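Local coordinates for protein TRAP dicarboxylate transporter, DctP subunit (Sulfurospirillum deleyianum, PDB 4OVS) that binds succinate in the periplasm and probably delivers it, and perhaps other dicarboxylates, to a TRAP transporter for uptake, at residues 150-156 with 222-227; 112-117 with 144-148. One frame throughout, in Å; residues are numbered along the deposited sequence.

Both contacts hang on strand 137-152, long and interrupted by a bulge or short loop, in the mixed sheet of this solute-binding protein. Contact 2 comes first along the chain: helix 113-120 packs by its first turns against residues 144-148. Contact 1 follows where the same strand ends, with 150-156 pairing with the short strand 225-227 and the residues leading into it. Their centres lie about 23 Å apart, and the segments adjoin in sequence without otherwise touching. Contact 2 sits nearer the middle of the chain. One interrupted strand thus joins helix packing to antiparallel pairing near the succinate site, not in it: G146 lies about 9 Å and the S151 side chain about 11 Å from bound succinate.

Contact 1. Residues 150-156 with 222-227; sequences LSSNKKP and VQTDLT
With OG lying between its backbone N and carbonyl carbon (chi1 61°), S151 meets Q223, whose chain bends at chi2 (-77°) to fold its amide back over the end of strand 150-152. The hydroxyl donates to Q223 OE1 on an in-plane lone pair, S151 OG to Q223 OE1 being 2.6 Å. Q223 NE2 turns the other way and bonds V222 O at 3.0 Å, so both ends of the amide are gripped. The N153 amide stands nearly perpendicular to it and adds a weak bond from ND2 to V222 O. Next to this amide, the strands pair antiparallel: S152 N donates to D225 O at 2.8 Å, and S152 O receives both T224 N and D225 N, a classic beta bulge. S152 OG accepts from K154 N in an ST turn and bonds Q166. Beyond the turn, P156 CG makes van der Waals contact with D225 OD2 at 3.5 Å, while H295 NE2 hydrogen-bonds that oxygen. With an alanine for Q223, the S151 hydroxyl would probably lose its acceptor, V222 O the NE2 donor, and a gap would be likely beside N153. Backbone pairing fixes the register, while side-chain amides and hydroxyls tie the strand's irregular end to the chain entering its neighbour.

Contact 2. Residues 112-117 with 144-148; sequences DKDHLY and DAGFK
K113 and D144 form a salt bridge between the first turn of helix 113-120 and a strand of the central sheet, where A145 and G146 together face L234 in a classic beta bulge. The close-set part is this ion pair. K113 bends at chi2 and chi4 (-76° and 89°), which carries its ammonium group to the carboxylate: NZ lies 2.6 Å from D144 OD2, on the syn lone pair. The two side chains approach from opposite directions. D144 OD1 has its own partner in Y233 OH, so the carboxylate is held at both oxygens, which would probably favour its charged form. From the next turn Y117 brings its hydroxyl to D144 CB, 3.3 Å from OH, with ring and carboxylate planes almost perpendicular. L116 touches more lightly, CD2 standing 4.2 Å from D144 OD1, and packs on Y233 as well.

The looser part lies toward the helix start. F147 meets D112 CA with its CZ at 4.0 Å and K113 CE with its CE2 at 4.2 Å, and its ring also packs edge-to-face with Y233. D112 itself is the N-cap, its OD1 accepting from H115 N, which secures the turn that presents K113. The flanks of the salt bridge, by contrast, are hydrated by two waters: one accepts from K113 NZ and lies near A145 O. Another sits in the plane of the Y117 ring at its edge, accepting from Y117 OH at 2.5 Å and donating to D144 OD2.

Contact 1. Residues 150-156 with 222-227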
loop_
_atom_site.group_PDB
_atom_site.type_symbol
_atom_site.label_atom_id
_atom_site.label_comp_id
_atom_site.label_asym_id
_atom_site.label_seq_id
_atom_site.Cartn_x
_atom_site.Cartn_y
_atom_site.Cartn_z
ATOM N N LEU A 150 12.402 6.709 0.666
ATOM C CA LEU A 150 12.347 8.056 0.190
ATOM C C LEU A 150 13.202 8.244 -1.075
ATOM O O LEU A 150 14.347 7.774 -1.142
ATOM C CB LEU A 150 12.886 8.993 1.276
ATOM C CG LEU A 150 12.102 9.248 2.545
ATOM C CD1 LEU A 150 12.925 10.108 3.484
ATOM C CD2 LEU A 150 10.797 9.921 2.223
ATOM N N SER A 151 12.667 8.963 -2.054
ATOM C CA SER A 151 13.437 9.330 -3.236
ATOM C C SER A 151 13.209 10.779 -3.543
ATOM O O SER A 151 12.245 11.376 -3.071
ATOM C CB SER A 151 12.985 8.507 -4.445
ATOM O OG SER A 151 11.623 8.750 -4.720
ATOM N N SER A 152 14.070 11.347 -4.383
ATOM C CA SER A 152 13.962 12.748 -4.729
ATOM C C SER A 152 14.607 13.019 -6.066
ATOM O O SER A 152 15.427 12.219 -6.551
ATOM C CB SER A 152 14.671 13.593 -3.670
ATOM O OG SER A 152 14.681 14.969 -4.001
ATOM N N ASN A 153 14.229 14.156 -6.650
ATOM C CA ASN A 153 14.902 14.741 -7.816
ATOM C C ASN A 153 15.773 15.923 -7.447
ATOM O O ASN A 153 16.447 16.475 -8.294
ATOM C CB ASN A 153 13.888 15.294 -8.806
ATOM C CG ASN A 153 13.558 14.328 -9.889
ATOM O OD1 ASN A 153 14.384 13.502 -10.276
ATOM N ND2 ASN A 153 12.346 14.425 -10.404
ATOM N N LYS A 154 15.726 16.346 -6.198
ATOM C CA LYS A 154 16.420 17.575 -5.817
ATOM C C LYS A 154 17.833 17.287 -5.304
ATOM O O LYS A 154 18.798 17.820 -5.834
ATOM C CB LYS A 154 15.603 18.350 -4.788
ATOM C CG LYS A 154 15.214 19.757 -5.229
ATOM C CD LYS A 154 14.600 20.546 -4.057
ATOM C CE LYS A 154 14.026 21.911 -4.467
ATOM N NZ LYS A 154 13.083 21.825 -5.632
ATOM N N LYS A 155 17.957 16.423 -4.300
ATOM C CA LYS A 155 19.258 16.074 -3.731
ATOM C C LYS A 155 19.195 14.807 -2.888
ATOM O O LYS A 155 18.106 14.285 -2.641
ATOM C CB LYS A 155 19.761 17.222 -2.866
ATOM C CG LYS A 155 18.699 17.784 -1.958
ATOM C CD LYS A 155 19.270 18.843 -1.043
ATOM C CE LYS A 155 18.175 19.560 -0.293
ATOM N NZ LYS A 155 18.720 20.175 0.947
ATOM N N PRO A 156 20.361 14.287 -2.443
ATOM C CA PRO A 156 20.255 13.065 -1.629
ATOM C C PRO A 156 19.586 13.297 -0.277
ATOM O O PRO A 156 19.956 14.256 0.409
ATOM C CB PRO A 156 21.713 12.676 -1.415
ATOM C CG PRO A 156 22.449 13.276 -2.594
ATOM C CD PRO A 156 21.747 14.549 -2.877
ATOM N N VAL A 222 12.420 8.708 -13.151
ATOM C CA VAL A 222 12.158 10.127 -12.930
ATOM C C VAL A 222 12.586 10.615 -11.534
ATOM O O VAL A 222 12.119 11.644 -11.074
ATOM C CB VAL A 222 10.672 10.490 -13.218
ATOM C CG1 VAL A 222 10.408 10.437 -14.717
ATOM C CG2 VAL A 222 9.742 9.553 -12.475
ATOM N N GLN A 223 13.518 9.909 -10.906
ATOM C CA GLN A 223 14.135 10.320 -9.623
ATOM C C GLN A 223 15.647 10.101 -9.687
ATOM O O GLN A 223 16.087 9.090 -10.233
ATOM C CB GLN A 223 13.581 9.459 -8.479
ATOM C CG GLN A 223 12.130 9.620 -8.202
ATOM C CD GLN A 223 11.828 10.911 -7.441
ATOM O OE1 GLN A 223 11.457 10.884 -6.282
ATOM N NE2 GLN A 223 11.922 12.022 -8.111
ATOM N N THR A 224 16.433 11.028 -9.131
ATOM C CA THR A 224 17.887 11.001 -9.233
ATOM C C THR A 224 18.524 10.353 -7.984
ATOM O O THR A 224 19.689 9.914 -8.032
ATOM C CB THR A 224 18.457 12.411 -9.427
ATOM O OG1 THR A 224 18.113 13.241 -8.314
ATOM C CG2 THR A 224 17.870 13.040 -10.659
ATOM N N ASP A 225 17.748 10.258 -6.898
ATOM C CA ASP A 225 18.233 9.715 -5.631
ATOM C C ASP A 225 17.191 8.900 -4.884
ATOM O O ASP A 225 16.073 9.371 -4.670
ATOM C CB ASP A 225 18.732 10.846 -4.721
ATOM C CG ASP A 225 19.964 11.559 -5.298
ATOM O OD1 ASP A 225 19.779 12.531 -6.037
ATOM O OD2 ASP A 225 21.115 11.138 -5.019
ATOM N N LEU A 226 17.590 7.690 -4.475
ATOM C CA LEU A 226 16.783 6.787 -3.657
ATOM C C LEU A 226 17.488 6.445 -2.354
ATOM O O LEU A 226 18.650 6.023 -2.352
ATOM C CB LEU A 226 16.491 5.476 -4.413
ATOM C CG LEU A 226 15.773 4.384 -3.613
ATOM C CD1 LEU A 226 14.359 4.736 -3.316
ATOM C CD2 LEU A 226 15.802 3.050 -4.372
ATOM N N THR A 227 16.780 6.604 -1.240
ATOM C CA THR A 227 17.332 6.271 0.064
ATOM C C THR A 227 16.583 5.115 0.688
ATOM O O THR A 227 15.361 5.153 0.847
ATOM C CB THR A 227 17.305 7.498 1.005
ATOM O OG1 THR A 227 18.164 8.497 0.473
ATOM C CG2 THR A 227 17.789 7.153 2.370
#

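Contact 2. Residues 112-117 with 144-148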
loop_
_atom_site.group_PDB
_atom_site.type_symbol
_atom_site.label_atom_id
_atom_site.label_comp_id
_atom_site.label_asym_id
_atom_site.label_seq_id
_atom_site.Cartn_x
_atom_site.Cartn_y
_atom_site.Cartn_z
ATOM N N ASP A 112 9.632 -5.177 11.673
ATOM C CA ASP A 112 10.037 -6.100 10.628
ATOM C C ASP A 112 8.805 -6.874 10.222
ATOM O O ASP A 112 7.713 -6.564 10.706
ATOM C CB ASP A 112 11.193 -7.002 11.073
ATOM C CG ASP A 112 10.953 -7.669 12.408
ATOM O OD1 ASP A 112 9.787 -7.885 12.795
ATOM O OD2 ASP A 112 11.938 -8.011 13.087
ATOM N N LYS A 113 8.940 -7.841 9.318
ATOM C CA LYS A 113 7.777 -8.534 8.794
ATOM C C LYS A 113 7.198 -9.491 9.807
ATOM O O LYS A 113 5.998 -9.783 9.796
ATOM C CB LYS A 113 8.129 -9.319 7.528
ATOM C CG LYS A 113 8.449 -8.456 6.317
ATOM C CD LYS A 113 7.204 -7.866 5.697
ATOM C CE LYS A 113 7.528 -6.991 4.481
ATOM N NZ LYS A 113 7.588 -7.712 3.167
ATOM N N ASP A 114 8.055 -10.029 10.667
ATOM C CA ASP A 114 7.589 -10.919 11.708
ATOM C C ASP A 114 6.614 -10.143 12.596
ATOM O O ASP A 114 5.531 -10.617 12.932
ATOM C CB ASP A 114 8.796 -11.440 12.514
ATOM C CG ASP A 114 8.386 -12.266 13.717
ATOM O OD1 ASP A 114 8.062 -13.469 13.544
ATOM O OD2 ASP A 114 8.413 -11.719 14.845
ATOM N N HIS A 115 7.022 -8.940 12.993
ATOM C CA HIS A 115 6.166 -8.088 13.801
ATOM C C HIS A 115 4.842 -7.827 13.076
ATOM O O HIS A 115 3.767 -8.056 13.625
ATOM C CB HIS A 115 6.870 -6.766 14.108
ATOM C CG HIS A 115 6.104 -5.886 15.045
ATOM N ND1 HIS A 115 6.179 -4.508 15.021
ATOM C CD2 HIS A 115 5.219 -6.193 16.021
ATOM C CE1 HIS A 115 5.388 -4.008 15.955
ATOM N NE2 HIS A 115 4.808 -5.012 16.586
ATOM N N LEU A 116 4.939 -7.368 11.828
ATOM C CA LEU A 116 3.783 -7.024 11.004
ATOM C C LEU A 116 2.719 -8.111 10.967
ATOM O O LEU A 116 1.527 -7.892 11.229
ATOM C CB LEU A 116 4.259 -6.776 9.568
ATOM C CG LEU A 116 3.187 -6.428 8.532
ATOM C CD1 LEU A 116 2.749 -5.025 8.801
ATOM C CD2 LEU A 116 3.650 -6.533 7.066
ATOM N N TYR A 117 3.134 -9.309 10.598
ATOM C CA TYR A 117 2.164 -10.370 10.410
ATOM C C TYR A 117 1.489 -10.794 11.746
ATOM O O TYR A 117 0.314 -11.159 11.761
ATOM C CB TYR A 117 2.814 -11.550 9.710
ATOM C CG TYR A 117 2.925 -11.355 8.219
ATOM C CD1 TYR A 117 1.793 -11.140 7.447
ATOM C CD2 TYR A 117 4.161 -11.372 7.578
ATOM C CE1 TYR A 117 1.884 -10.959 6.080
ATOM C CE2 TYR A 117 4.251 -11.193 6.204
ATOM C CZ TYR A 117 3.129 -11.001 5.476
ATOM O OH TYR A 117 3.219 -10.806 4.121
ATOM N N ASP A 144 0.500 -7.805 1.518
ATOM C CA ASP A 144 1.767 -7.133 1.831
ATOM C C ASP A 144 2.262 -6.397 0.563
ATOM O O ASP A 144 2.130 -6.936 -0.533
ATOM C CB ASP A 144 2.828 -8.207 2.136
ATOM C CG ASP A 144 4.154 -7.642 2.561
ATOM O OD1 ASP A 144 4.259 -6.444 2.902
ATOM O OD2 ASP A 144 5.136 -8.434 2.585
ATOM N N ALA A 145 2.790 -5.197 0.729
ATOM C CA ALA A 145 3.604 -4.576 -0.311
ATOM C C ALA A 145 5.029 -4.568 0.163
ATOM O O ALA A 145 5.805 -5.358 -0.301
ATOM C CB ALA A 145 3.115 -3.134 -0.694
ATOM N N GLY A 146 5.358 -3.658 1.088
ATOM C CA GLY A 146 6.643 -3.643 1.711
ATOM C C GLY A 146 6.878 -2.341 2.444
ATOM O O GLY A 146 6.032 -1.454 2.463
ATOM N N PHE A 147 8.054 -2.233 3.045
ATOM C CA PHE A 147 8.468 -1.001 3.667
ATOM C C PHE A 147 8.804 0.051 2.606
ATOM O O PHE A 147 9.182 -0.276 1.489
ATOM C CB PHE A 147 9.659 -1.258 4.585
ATOM C CG PHE A 147 9.292 -1.967 5.846
ATOM C CD1 PHE A 147 8.874 -1.258 6.967
ATOM C CD2 PHE A 147 9.329 -3.333 5.902
ATOM C CE1 PHE A 147 8.529 -1.905 8.107
ATOM C CE2 PHE A 147 8.979 -3.980 7.045
ATOM C CZ PHE A 147 8.583 -3.260 8.156
ATOM N N LYS A 148 8.665 1.310 2.997
ATOM C CA LYS A 148 8.676 2.439 2.084
ATOM C C LYS A 148 10.049 3.120 2.090
ATOM O O LYS A 148 10.746 3.107 3.112
ATOM C CB LYS A 148 7.616 3.456 2.499
ATOM C CG LYS A 148 6.178 3.001 2.336
ATOM C CD LYS A 148 5.207 4.150 2.626
ATOM C CE LYS A 148 5.390 4.652 4.053
ATOM N NZ LYS A 148 4.279 5.524 4.502
HETATM O O HOH W 1 8.245 -6.522 0.662
HETATM O O HOH W 2 5.251 -11.422 2.867
#